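Long-range contacts in angiogenin-1 (Salmo salar, PDB 7BFK), which probably cleaves RNA as a secreted endonuclease of the pancreatic ribonuclease family and is held back by auto-inhibition: residues A[74-79]-A[101-106]; A[43-48]-A[118-123]; A[56-61]-A[110-115]; A[17-22]-A[79-84]. All coordinates share one frame; numbering follows the deposited sequence.

All four contacts reach one antiparallel sheet. Interaction 1 pairs strands 76-85 and 93-108, and its centre lies about 9 Å from that of interaction 2, where strand 43-47, the neighbour of 76-85, meets the C-terminal segment. Interactions 1 and 4 share Val79. Interaction 3 joins the turn after helix 51-55 to strand 111-113, which follows 93-108. Interactions 3 and 4 lie on opposite sides of the chain's centre, their centres about 22 Å apart. Interaction 2 spans the longest loop, from 43-48 to 118-123, which encloses interactions 1 and 3; interaction 4, which starts earlier at 17-22, crosses it. Interactions 2, 3 and 4 thus tie distant parts of the chain together around the hairpin held by interaction 1.

Interaction 1 of 4, residues A[74-79]-A[101-106]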
loop_
_atom_site.group_PDB
_atom_site.type_symbol
_atom_site.label_atom_id
_atom_site.label_comp_id
_atom_site.label_asym_id
_atom_site.label_seq_id
_atom_site.Cartn_x
_atom_site.Cartn_y
_atom_site.Cartn_z
ATOM N N LYS A 74 -14.703 6.698 -0.004
ATOM C CA LYS A 74 -14.208 7.849 0.782
ATOM C C LYS A 74 -12.713 7.990 0.544
ATOM O O LYS A 74 -12.020 7.010 0.288
ATOM C CB LYS A 74 -14.581 7.705 2.260
ATOM C CG LYS A 74 -16.083 7.698 2.516
ATOM C CD LYS A 74 -16.471 7.805 3.968
ATOM C CE LYS A 74 -16.270 9.191 4.542
ATOM N NZ LYS A 74 -17.218 10.175 3.963
ATOM N N PRO A 75 -12.190 9.222 0.585
ATOM C CA PRO A 75 -10.759 9.449 0.460
ATOM C C PRO A 75 -10.040 9.084 1.766
ATOM O O PRO A 75 -10.652 9.139 2.822
ATOM C CB PRO A 75 -10.675 10.948 0.179
ATOM C CG PRO A 75 -11.860 11.511 0.924
ATOM C CD PRO A 75 -12.952 10.474 0.770
ATOM N N PHE A 76 -8.767 8.723 1.655
ATOM C CA PHE A 76 -7.868 8.372 2.768
ATOM C C PHE A 76 -6.657 9.310 2.752
ATOM O O PHE A 76 -6.292 9.818 1.666
ATOM C CB PHE A 76 -7.377 6.918 2.628
ATOM C CG PHE A 76 -8.399 5.863 2.938
ATOM C CD1 PHE A 76 -9.297 5.437 1.973
ATOM C CD2 PHE A 76 -8.493 5.317 4.212
ATOM C CE1 PHE A 76 -10.244 4.471 2.274
ATOM C CE2 PHE A 76 -9.446 4.347 4.503
ATOM C CZ PHE A 76 -10.320 3.934 3.535
ATOM N N SER A 77 -6.082 9.594 3.921
ATOM C CA SER A 77 -4.748 10.215 4.017
ATOM C C SER A 77 -3.757 9.142 3.604
ATOM O O SER A 77 -3.866 8.018 4.132
ATOM C CB SER A 77 -4.401 10.724 5.388
ATOM O OG SER A 77 -5.081 11.918 5.654
ATOM N N VAL A 78 -2.857 9.463 2.687
ATOM C CA VAL A 78 -1.830 8.496 2.228
ATOM C C VAL A 78 -0.470 9.173 2.276
ATOM O O VAL A 78 -0.388 10.421 2.251
ATOM C CB VAL A 78 -2.138 7.941 0.820
ATOM C CG1 VAL A 78 -3.472 7.213 0.779
ATOM C CG2 VAL A 78 -2.090 9.024 -0.244
ATOM N N VAL A 79 0.552 8.347 2.381
ATOM C CA VAL A 79 1.973 8.732 2.247
ATOM C C VAL A 79 2.510 7.891 1.096
ATOM O O VAL A 79 2.341 6.657 1.142
ATOM C CB VAL A 79 2.777 8.522 3.542
ATOM C CG1 VAL A 79 4.270 8.593 3.264
ATOM C CG2 VAL A 79 2.369 9.527 4.629
ATOM N N LYS A 101 -6.596 10.908 -1.012
ATOM C CA LYS A 101 -7.117 10.309 -2.266
ATOM C C LYS A 101 -7.947 9.066 -1.999
ATOM O O LYS A 101 -7.761 8.407 -0.957
ATOM C CB LYS A 101 -5.933 9.994 -3.195
ATOM C CG LYS A 101 -5.306 11.247 -3.793
ATOM C CD LYS A 101 -4.641 11.085 -5.111
ATOM C CE LYS A 101 -4.257 12.417 -5.728
ATOM N NZ LYS A 101 -5.447 13.169 -6.183
ATOM N N LYS A 102 -8.889 8.798 -2.892
ATOM C CA LYS A 102 -9.592 7.505 -2.911
ATOM C C LYS A 102 -8.508 6.509 -3.313
ATOM O O LYS A 102 -7.620 6.896 -4.123
ATOM C CB LYS A 102 -10.786 7.531 -3.861
ATOM C CG LYS A 102 -11.826 8.584 -3.497
ATOM C CD LYS A 102 -13.101 8.491 -4.284
ATOM C CE LYS A 102 -13.954 9.731 -4.166
ATOM N NZ LYS A 102 -13.891 10.290 -2.801
ATOM N N VAL A 103 -8.526 5.319 -2.739
ATOM C CA VAL A 103 -7.499 4.291 -3.048
ATOM C C VAL A 103 -8.140 3.208 -3.918
ATOM O O VAL A 103 -9.385 3.016 -3.851
ATOM C CB VAL A 103 -6.884 3.724 -1.769
ATOM C CG1 VAL A 103 -6.126 4.799 -1.013
ATOM C CG2 VAL A 103 -7.945 3.075 -0.889
ATOM N N ILE A 104 -7.337 2.592 -4.769
ATOM C CA ILE A 104 -7.780 1.485 -5.640
ATOM C C ILE A 104 -7.001 0.249 -5.233
ATOM O O ILE A 104 -5.779 0.260 -5.339
ATOM C CB ILE A 104 -7.620 1.834 -7.115
ATOM C CG1 ILE A 104 -8.243 3.195 -7.438
ATOM C CG2 ILE A 104 -8.212 0.705 -7.940
ATOM C CD1 ILE A 104 -7.768 3.804 -8.741
ATOM N N ILE A 105 -7.709 -0.766 -4.770
ATOM C CA ILE A 105 -7.104 -2.019 -4.257
ATOM C C ILE A 105 -7.775 -3.206 -4.939
ATOM O O ILE A 105 -8.770 -3.013 -5.630
ATOM C CB ILE A 105 -7.275 -2.098 -2.735
ATOM C CG1 ILE A 105 -8.742 -2.317 -2.350
ATOM C CG2 ILE A 105 -6.689 -0.869 -2.069
ATOM C CD1 ILE A 105 -8.960 -2.558 -0.884
ATOM N N ALA A 106 -7.202 -4.376 -4.739
ATOM C CA ALA A 106 -7.759 -5.662 -5.155
ATOM C C ALA A 106 -8.462 -6.244 -3.937
ATOM O O ALA A 106 -7.934 -6.097 -2.800
ATOM C CB ALA A 106 -6.658 -6.564 -5.680
#
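Two backbone bonds join Phe76 and Lys101 into an antiparallel hydrogen-bonded pair. Phe76 N donates to Lys101 O over 2.8 Å, almost straight at 173°, yet it comes from well above the carbonyl plane. The return bond, from Lys101 N to Phe76 O at 2.9 Å, lies in the plane of its acceptor. Pro75 adds a CA-H...O contact to the same Lys101 O, its CA 3.5 Å away. After Lys101 the 101-106 strand swings away from 76-79, with 75° between the directions of the short segments, and Val103 fills the angle. It sends one methyl to each of two neighbours: Val103 CG2 meets Phe76 CD1 at 3.9 Å, with the two side chains crossing at about a right angle, while Val103 CG1 slides past Val78 CG1 at 4.0 Å. On the outer side Lys102 runs alongside Pro75 and bends at its last torsion, which brings Lys102 NZ to 3.7 Å from Pro75 CD. One shell out, Ile47, Ala49 and Ile57 pack on Phe76, and Thr45 touches Val78. Ser72 OG bonds both Lys74 O and Val103 N, bracing the two segments beside their crossing, and the backbone of Lys102 pairs with Thr124. Polar backbone pairing thus fixes the register at Phe76 and Lys101 and continues where Val78 bonds Ala99, while apolar packing of Val103 against Phe76 and Val78 holds the diverging end.

Interaction 2 of 4, residues A[43-48]-A[118-123]; sequences KNTFIL and DVDIGI
Asp120 reaches into strand 43-47 and carries the polar half of this contact. Asp120 CB passes 3.9 Å from Lys43 NZ, and CG, anti to the backbone N (chi1 -172°), points the carboxylate at Thr45. There Asp120 OD1 accepts Thr45 N on its syn lone pair, at 2.9 Å, and also takes a weak bond from the N-H of Ile121. Asp120 OD2 is gripped twice: Thr45 OG1 donates to its syn lone pair over 2.7 Å, and Lys43 NZ makes a salt bridge to its anti lone pair over 2.8 Å. Such pairing probably favours the ionised carboxylate. A water links Thr45 OG1 and Ile121 O, donating to both. Next along, Ile121 CD1 packs on Ile47 CG1 at 3.6 Å. In pancreatic ribonucleases the backbone N-H and hydroxyl of a threonine on this strand bind the pyrimidine base; Asp120 using both groups of Thr45 is consistent with auto-inhibition. Around it, Lys41 NZ ties Asn44 OD1 to Val119 O. His14 of helix 5-14 touches Asp120 and Ile121, Phe10 also packs on Ile121, and strand 76-85 runs beside 43-47, with its Ile80 touching Lys43 and Ile123.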
loop_
_atom_site.group_PDB
_atom_site.type_symbol
_atom_site.label_atom_id
_atom_site.label_comp_id
_atom_site.label_asym_id
_atom_site.label_seq_id
_atom_site.Cartn_x
_atom_site.Cartn_y
_atom_site.Cartn_z
ATOM N N LYS A 43 8.150 2.508 -5.908
ATOM C CA LYS A 43 7.120 3.280 -5.197
ATOM C C LYS A 43 6.358 2.372 -4.246
ATOM O O LYS A 43 6.203 1.168 -4.547
ATOM C CB LYS A 43 6.138 3.891 -6.203
ATOM C CG LYS A 43 5.070 4.786 -5.615
ATOM C CD LYS A 43 4.301 5.555 -6.690
ATOM C CE LYS A 43 3.633 4.644 -7.698
ATOM N NZ LYS A 43 2.400 4.033 -7.146
ATOM N N ASN A 44 5.903 2.936 -3.141
ATOM C CA ASN A 44 4.965 2.243 -2.239
ATOM C C ASN A 44 4.083 3.291 -1.590
ATOM O O ASN A 44 4.609 4.304 -1.157
ATOM C CB ASN A 44 5.642 1.366 -1.202
ATOM C CG ASN A 44 4.662 0.373 -0.624
ATOM O OD1 ASN A 44 4.374 -0.626 -1.266
ATOM N ND2 ASN A 44 4.197 0.628 0.595
ATOM N N THR A 45 2.784 3.031 -1.567
ATOM C CA THR A 45 1.755 3.905 -0.971
ATOM C C THR A 45 1.241 3.267 0.335
ATOM O O THR A 45 0.810 2.080 0.314
ATOM C CB THR A 45 0.641 4.180 -1.983
ATOM O OG1 THR A 45 1.232 4.586 -3.227
ATOM C CG2 THR A 45 -0.348 5.204 -1.493
ATOM N N PHE A 46 1.251 4.053 1.397
ATOM C CA PHE A 46 0.764 3.704 2.754
ATOM C C PHE A 46 -0.539 4.451 3.034
ATOM O O PHE A 46 -0.612 5.653 2.770
ATOM C CB PHE A 46 1.827 4.049 3.800
ATOM C CG PHE A 46 3.141 3.338 3.609
ATOM C CD1 PHE A 46 4.128 3.887 2.806
ATOM C CD2 PHE A 46 3.392 2.118 4.228
ATOM C CE1 PHE A 46 5.339 3.234 2.627
ATOM C CE2 PHE A 46 4.597 1.459 4.037
ATOM C CZ PHE A 46 5.566 2.019 3.231
ATOM N N ILE A 47 -1.547 3.730 3.527
ATOM C CA ILE A 47 -2.866 4.293 3.927
ATOM C C ILE A 47 -2.835 4.570 5.435
ATOM O O ILE A 47 -2.512 3.658 6.206
ATOM C CB ILE A 47 -4.012 3.345 3.561
ATOM C CG1 ILE A 47 -3.965 2.923 2.091
ATOM C CG2 ILE A 47 -5.346 3.979 3.910
ATOM C CD1 ILE A 47 -4.829 1.739 1.797
ATOM N N LEU A 48 -3.193 5.778 5.841
ATOM C CA LEU A 48 -3.235 6.157 7.277
ATOM C C LEU A 48 -4.639 5.872 7.806
ATOM O O LEU A 48 -5.427 6.800 7.881
ATOM C CB LEU A 48 -2.837 7.630 7.432
ATOM C CG LEU A 48 -1.333 7.911 7.380
ATOM C CD1 LEU A 48 -0.726 7.518 6.047
ATOM C CD2 LEU A 48 -1.022 9.378 7.680
ATOM N N ASP A 118 4.864 -6.599 -5.797
ATOM C CA ASP A 118 5.780 -6.004 -6.810
ATOM C C ASP A 118 5.080 -4.783 -7.428
ATOM O O ASP A 118 5.714 -4.072 -8.217
ATOM C CB ASP A 118 6.210 -7.023 -7.869
ATOM C CG ASP A 118 5.073 -7.837 -8.470
ATOM O OD1 ASP A 118 3.911 -7.604 -8.080
ATOM O OD2 ASP A 118 5.361 -8.714 -9.315
ATOM N N VAL A 119 3.798 -4.570 -7.122
ATOM C CA VAL A 119 3.082 -3.350 -7.590
ATOM C C VAL A 119 2.660 -2.569 -6.340
ATOM O O VAL A 119 3.253 -2.765 -5.265
ATOM C CB VAL A 119 1.915 -3.641 -8.562
ATOM C CG1 VAL A 119 1.250 -2.355 -9.067
ATOM C CG2 VAL A 119 2.373 -4.470 -9.757
ATOM N N ASP A 120 1.667 -1.722 -6.468
ATOM C CA ASP A 120 1.283 -0.805 -5.383
ATOM C C ASP A 120 -0.224 -0.584 -5.488
ATOM O O ASP A 120 -0.825 -0.907 -6.529
ATOM C CB ASP A 120 2.104 0.482 -5.553
ATOM C CG ASP A 120 2.012 1.493 -4.443
ATOM O OD1 ASP A 120 1.588 1.098 -3.332
ATOM O OD2 ASP A 120 2.369 2.695 -4.705
ATOM N N ILE A 121 -0.820 -0.020 -4.461
ATOM C CA ILE A 121 -2.245 0.355 -4.538
ATOM C C ILE A 121 -2.314 1.578 -5.448
ATOM O O ILE A 121 -1.260 2.199 -5.691
ATOM C CB ILE A 121 -2.816 0.614 -3.142
ATOM C CG1 ILE A 121 -2.071 1.741 -2.446
ATOM C CG2 ILE A 121 -2.777 -0.675 -2.312
ATOM C CD1 ILE A 121 -2.802 2.268 -1.247
ATOM N N GLY A 122 -3.504 1.884 -5.926
ATOM C CA GLY A 122 -3.750 3.047 -6.789
ATOM C C GLY A 122 -4.335 4.176 -5.989
ATOM O O GLY A 122 -4.786 3.942 -4.837
ATOM N N ILE A 123 -4.307 5.373 -6.565
ATOM C CA ILE A 123 -4.893 6.595 -5.975
ATOM C C ILE A 123 -5.632 7.310 -7.093
ATOM O O ILE A 123 -5.188 7.212 -8.295
ATOM C CB ILE A 123 -3.835 7.503 -5.316
ATOM C CG1 ILE A 123 -2.716 7.885 -6.288
ATOM C CG2 ILE A 123 -3.294 6.872 -4.057
ATOM C CD1 ILE A 123 -1.750 8.934 -5.723
HETATM O O HOH W 1 -0.224 5.025 -5.492
#

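Interaction 3 of 4, residues A[56-61]-A[110-115]; sequences AICTGG and KFPVHY
Cys58 points its sulfur at Pro112, whose ring presents a face to it. The sulfur, turned anti to the carbonyl carbon of its own residue (chi1 -62°), lies over that face almost directly above the N corner of the ring: Cys58 SG is 3.5 Å from Pro112 N and 3.6 Å from Pro112 CD. Behind it, Cys58 CB sits 3.7 Å from Lys110 O, a carbonyl that also accepts a hydrogen bond from Gln55 NE2. At the outer end Thr59 and Lys110 run side by side in the same direction, Thr59 CG2 touching Lys110 CB at 3.7 Å. The lysine chain then leads away, and its CG lies over the rim of one face of the Phe111 ring, 3.7 Å above the plane. The turn that presents Cys58 and Thr59 is held from within by Ala56 O, which accepts both Thr59 N, at 2.9 Å, and Gly61 N. Gly60, between those two donors, takes a positive phi of 118°. Cys58 is disulfide-bonded to Cys107, near the end of strand 93-108, and strand 111-113 returns along that strand with Val113 paired to Ala106. A disulfide that pins the turn after a short helix to the C-terminal hairpin is a hallmark of the pancreatic ribonuclease fold, in which the returning strand of that hairpin leads to a histidine of the active site, here probably His114.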
loop_
_atom_site.group_PDB
_atom_site.type_symbol
_atom_site.label_atom_id
_atom_site.label_comp_id
_atom_site.label_asym_id
_atom_site.label_seq_id
_atom_site.Cartn_x
_atom_site.Cartn_y
_atom_site.Cartn_z
ATOM N N ALA A 56 -13.338 -2.533 4.818
ATOM C CA ALA A 56 -14.692 -2.048 4.467
ATOM C C ALA A 56 -14.778 -1.707 2.969
ATOM O O ALA A 56 -15.888 -1.758 2.432
ATOM C CB ALA A 56 -15.055 -0.860 5.330
ATOM N N ILE A 57 -13.664 -1.349 2.320
ATOM C CA ILE A 57 -13.646 -1.012 0.861
ATOM C C ILE A 57 -14.219 -2.198 0.074
ATOM O O ILE A 57 -14.870 -1.976 -0.972
ATOM C CB ILE A 57 -12.226 -0.646 0.380
ATOM C CG1 ILE A 57 -11.734 0.649 1.022
ATOM C CG2 ILE A 57 -12.178 -0.561 -1.142
ATOM C CD1 ILE A 57 -10.250 0.905 0.850
ATOM N N CYS A 58 -13.982 -3.400 0.578
ATOM C CA CYS A 58 -14.386 -4.682 -0.039
ATOM C C CYS A 58 -15.823 -5.053 0.373
ATOM O O CYS A 58 -16.416 -5.862 -0.326
ATOM C CB CYS A 58 -13.419 -5.794 0.359
ATOM S SG CYS A 58 -11.707 -5.541 -0.200
ATOM N N THR A 59 -16.375 -4.439 1.426
ATOM C CA THR A 59 -17.711 -4.821 1.984
ATOM C C THR A 59 -18.633 -3.617 2.233
ATOM O O THR A 59 -19.125 -3.492 3.358
ATOM C CB THR A 59 -17.538 -5.612 3.286
ATOM O OG1 THR A 59 -16.893 -4.780 4.256
ATOM C CG2 THR A 59 -16.735 -6.877 3.088
ATOM N N GLY A 60 -18.869 -2.771 1.228
ATOM C CA GLY A 60 -19.842 -1.665 1.321
ATOM C C GLY A 60 -19.216 -0.296 1.173
ATOM O O GLY A 60 -19.973 0.683 0.997
ATOM N N GLY A 61 -17.888 -0.204 1.223
ATOM C CA GLY A 61 -17.214 1.094 1.192
ATOM C C GLY A 61 -16.503 1.368 -0.111
ATOM O O GLY A 61 -15.759 2.353 -0.134
ATOM N N LYS A 110 -14.066 -10.613 0.964
ATOM C CA LYS A 110 -14.118 -9.517 1.966
ATOM C C LYS A 110 -12.714 -8.986 2.292
ATOM O O LYS A 110 -12.648 -8.086 3.153
ATOM C CB LYS A 110 -14.751 -10.004 3.273
ATOM C CG LYS A 110 -13.878 -10.944 4.106
ATOM C CD LYS A 110 -14.387 -11.197 5.524
ATOM C CE LYS A 110 -15.404 -12.311 5.619
ATOM N NZ LYS A 110 -14.775 -13.642 5.448
ATOM N N PHE A 111 -11.661 -9.491 1.631
ATOM C CA PHE A 111 -10.237 -9.208 1.971
ATOM C C PHE A 111 -9.477 -8.413 0.914
ATOM O O PHE A 111 -9.276 -8.860 -0.212
ATOM C CB PHE A 111 -9.436 -10.505 2.151
ATOM C CG PHE A 111 -9.867 -11.371 3.304
ATOM C CD1 PHE A 111 -9.528 -11.039 4.607
ATOM C CD2 PHE A 111 -10.581 -12.545 3.084
ATOM C CE1 PHE A 111 -9.916 -11.843 5.670
ATOM C CE2 PHE A 111 -10.960 -13.351 4.147
ATOM C CZ PHE A 111 -10.633 -12.996 5.439
ATOM N N PRO A 112 -8.991 -7.206 1.273
ATOM C CA PRO A 112 -8.021 -6.501 0.452
ATOM C C PRO A 112 -6.804 -7.418 0.278
ATOM O O PRO A 112 -6.425 -8.065 1.252
ATOM C CB PRO A 112 -7.652 -5.264 1.283
ATOM C CG PRO A 112 -8.864 -5.041 2.159
ATOM C CD PRO A 112 -9.406 -6.430 2.452
ATOM N N VAL A 113 -6.233 -7.465 -0.924
ATOM C CA VAL A 113 -5.047 -8.312 -1.247
ATOM C C VAL A 113 -4.134 -7.587 -2.223
ATOM O O VAL A 113 -4.611 -6.730 -2.969
ATOM C CB VAL A 113 -5.483 -9.680 -1.827
ATOM C CG1 VAL A 113 -6.143 -10.532 -0.774
ATOM C CG2 VAL A 113 -6.405 -9.518 -3.025
ATOM N N HIS A 114 -2.853 -7.971 -2.229
ATOM C CA HIS A 114 -1.817 -7.523 -3.197
ATOM C C HIS A 114 -1.057 -8.782 -3.636
ATOM O O HIS A 114 -0.599 -9.537 -2.759
ATOM C CB HIS A 114 -0.907 -6.440 -2.596
ATOM C CG HIS A 114 0.075 -6.982 -1.610
ATOM N ND1 HIS A 114 1.336 -7.402 -1.984
ATOM C CD2 HIS A 114 -0.019 -7.211 -0.282
ATOM C CE1 HIS A 114 1.982 -7.849 -0.924
ATOM N NE2 HIS A 114 1.174 -7.744 0.129
ATOM N N TYR A 115 -0.973 -9.029 -4.937
ATOM C CA TYR A 115 -0.326 -10.236 -5.507
ATOM C C TYR A 115 1.120 -9.926 -5.906
ATOM O O TYR A 115 1.327 -9.206 -6.904
ATOM C CB TYR A 115 -1.152 -10.762 -6.681
ATOM C CG TYR A 115 -2.529 -11.255 -6.310
ATOM C CD1 TYR A 115 -2.691 -12.271 -5.383
ATOM C CD2 TYR A 115 -3.667 -10.745 -6.917
ATOM C CE1 TYR A 115 -3.946 -12.752 -5.044
ATOM C CE2 TYR A 115 -4.932 -11.217 -6.592
ATOM C CZ TYR A 115 -5.070 -12.228 -5.655
ATOM O OH TYR A 115 -6.302 -12.708 -5.316
#

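Interaction 4 of 4, residues A[17-22]-A[79-84]; sequences GEMTTL and VICTHT
Met19 and Val79 form the close-packed centre of this contact, their side chains crossing at about a right angle. The methionine leaves its backbone with CG anti to N (chi1 -178°), so that Met19 CG lies 3.8 Å from Val79 CB. It then bends at chi2 (61°) and runs out extended to a methyl that has two neighbours, Val79 CG1 at 3.9 Å and Cys81 SG at 3.7 Å from Met19 CE. Val79 in turn spreads its methyls against the loop backbone: CG1 approaches Thr20 O, and Val79 CG2 lies 3.9 Å from Thr20 CA. Packing slackens toward the outer side. Thr20 turns its side chain away from the strand. Thr21, at the start of a short 3-10 segment, brings its backbone N to 4.0 Å from Val79 CG1, but its side chain touches only loosely, with 4.5 Å between Thr21 CG2 and Val79 CG1. The tight part is thus apolar side chains packed on one another and on loop backbone, whereas the side chains of the two threonines, both partly exposed residues, form the looser rim. A covalent bond reinforces the buried part: Cys81 is disulfide-linked to Cys24 at the head of helix 24-32. The 17-22 loop, which connects helix 5-14 to helix 24-32, is thereby seated on strand 76-85. Phe46 of the adjacent strand 43-47 packs against both Met19 and Cys81, Leu48 touches Met19 and Val79, and Gln27 and Met28 of helix 24-32 cover Met19 and Cys81 respectively.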
loop_
_atom_site.group_PDB
_atom_site.type_symbol
_atom_site.label_atom_id
_atom_site.label_comp_id
_atom_site.label_asym_id
_atom_site.label_seq_id
_atom_site.Cartn_x
_atom_site.Cartn_y
_atom_site.Cartn_z
ATOM N N GLY A 17 -1.336 3.777 10.209
ATOM C CA GLY A 17 -1.967 4.982 10.768
ATOM C C GLY A 17 -0.951 6.008 11.254
ATOM O O GLY A 17 -1.309 7.166 11.303
ATOM N N GLU A 18 0.287 5.605 11.543
ATOM C CA GLU A 18 1.347 6.509 12.085
ATOM C C GLU A 18 2.423 6.797 11.029
ATOM O O GLU A 18 3.454 7.382 11.384
ATOM C CB GLU A 18 1.965 5.886 13.345
ATOM C CG GLU A 18 0.953 5.662 14.465
ATOM C CD GLU A 18 1.483 4.918 15.692
ATOM O OE1 GLU A 18 2.694 4.606 15.728
ATOM O OE2 GLU A 18 0.681 4.646 16.612
ATOM N N MET A 19 2.193 6.462 9.758
ATOM C CA MET A 19 3.200 6.715 8.698
ATOM C C MET A 19 3.310 8.224 8.421
ATOM O O MET A 19 2.282 8.925 8.512
ATOM C CB MET A 19 2.819 5.983 7.402
ATOM C CG MET A 19 3.813 6.165 6.310
ATOM S SD MET A 19 5.435 5.520 6.734
ATOM C CE MET A 19 6.343 5.990 5.263
ATOM N N THR A 20 4.508 8.705 8.078
ATOM C CA THR A 20 4.779 10.104 7.653
ATOM C C THR A 20 5.803 10.089 6.512
ATOM O O THR A 20 6.478 9.065 6.331
ATOM C CB THR A 20 5.296 10.978 8.807
ATOM O OG1 THR A 20 6.684 10.683 9.000
ATOM C CG2 THR A 20 4.525 10.777 10.089
ATOM N N THR A 21 5.926 11.199 5.785
ATOM C CA THR A 21 6.863 11.364 4.646
ATOM C C THR A 21 8.298 11.123 5.133
ATOM O O THR A 21 9.097 10.518 4.385
ATOM C CB THR A 21 6.684 12.743 4.012
ATOM O OG1 THR A 21 6.933 13.711 5.038
ATOM C CG2 THR A 21 5.300 12.943 3.434
ATOM N N LEU A 22 8.599 11.553 6.356
ATOM C CA LEU A 22 9.950 11.457 6.966
ATOM C C LEU A 22 10.311 9.991 7.244
ATOM O O LEU A 22 11.495 9.712 7.387
ATOM C CB LEU A 22 9.966 12.287 8.260
ATOM C CG LEU A 22 9.641 13.775 8.094
ATOM C CD1 LEU A 22 9.604 14.484 9.445
ATOM C CD2 LEU A 22 10.636 14.454 7.164
ATOM N N VAL A 79 0.552 8.347 2.381
ATOM C CA VAL A 79 1.973 8.732 2.247
ATOM C C VAL A 79 2.510 7.891 1.096
ATOM O O VAL A 79 2.341 6.657 1.142
ATOM C CB VAL A 79 2.777 8.522 3.542
ATOM C CG1 VAL A 79 4.270 8.593 3.264
ATOM C CG2 VAL A 79 2.369 9.527 4.629
ATOM N N ILE A 80 3.112 8.543 0.108
ATOM C CA ILE A 80 3.731 7.904 -1.077
ATOM C C ILE A 80 5.244 8.052 -0.948
ATOM O O ILE A 80 5.741 9.214 -0.828
ATOM C CB ILE A 80 3.184 8.524 -2.379
ATOM C CG1 ILE A 80 1.655 8.458 -2.419
ATOM C CG2 ILE A 80 3.803 7.862 -3.612
ATOM C CD1 ILE A 80 1.027 9.498 -3.281
ATOM N N CYS A 81 5.938 6.922 -0.923
ATOM C CA CYS A 81 7.416 6.836 -0.939
ATOM C C CYS A 81 7.839 6.513 -2.372
ATOM O O CYS A 81 7.484 5.421 -2.890
ATOM C CB CYS A 81 7.912 5.816 0.074
ATOM S SG CYS A 81 7.368 6.200 1.757
ATOM N N THR A 82 8.539 7.442 -3.012
ATOM C CA THR A 82 8.946 7.340 -4.431
ATOM C C THR A 82 10.466 7.278 -4.527
ATOM O O THR A 82 11.152 8.126 -3.908
ATOM C CB THR A 82 8.396 8.508 -5.266
ATOM O OG1 THR A 82 6.984 8.623 -5.025
ATOM C CG2 THR A 82 8.651 8.310 -6.746
ATOM N N HIS A 83 10.955 6.282 -5.247
ATOM C CA HIS A 83 12.391 6.083 -5.550
ATOM C C HIS A 83 12.950 7.313 -6.278
ATOM O O HIS A 83 12.277 7.824 -7.208
ATOM C CB HIS A 83 12.544 4.832 -6.407
ATOM C CG HIS A 83 13.855 4.733 -7.115
ATOM N ND1 HIS A 83 14.074 5.330 -8.346
ATOM C CD2 HIS A 83 14.986 4.065 -6.801
ATOM C CE1 HIS A 83 15.304 5.048 -8.748
ATOM N NE2 HIS A 83 15.883 4.272 -7.807
ATOM N N THR A 84 14.140 7.773 -5.892
ATOM C CA THR A 84 14.867 8.861 -6.600
ATOM C C THR A 84 16.242 8.344 -7.058
ATOM O O THR A 84 16.791 8.953 -7.985
ATOM C CB THR A 84 14.968 10.134 -5.752
ATOM O OG1 THR A 84 15.598 9.807 -4.514
ATOM C CG2 THR A 84 13.621 10.768 -5.478
#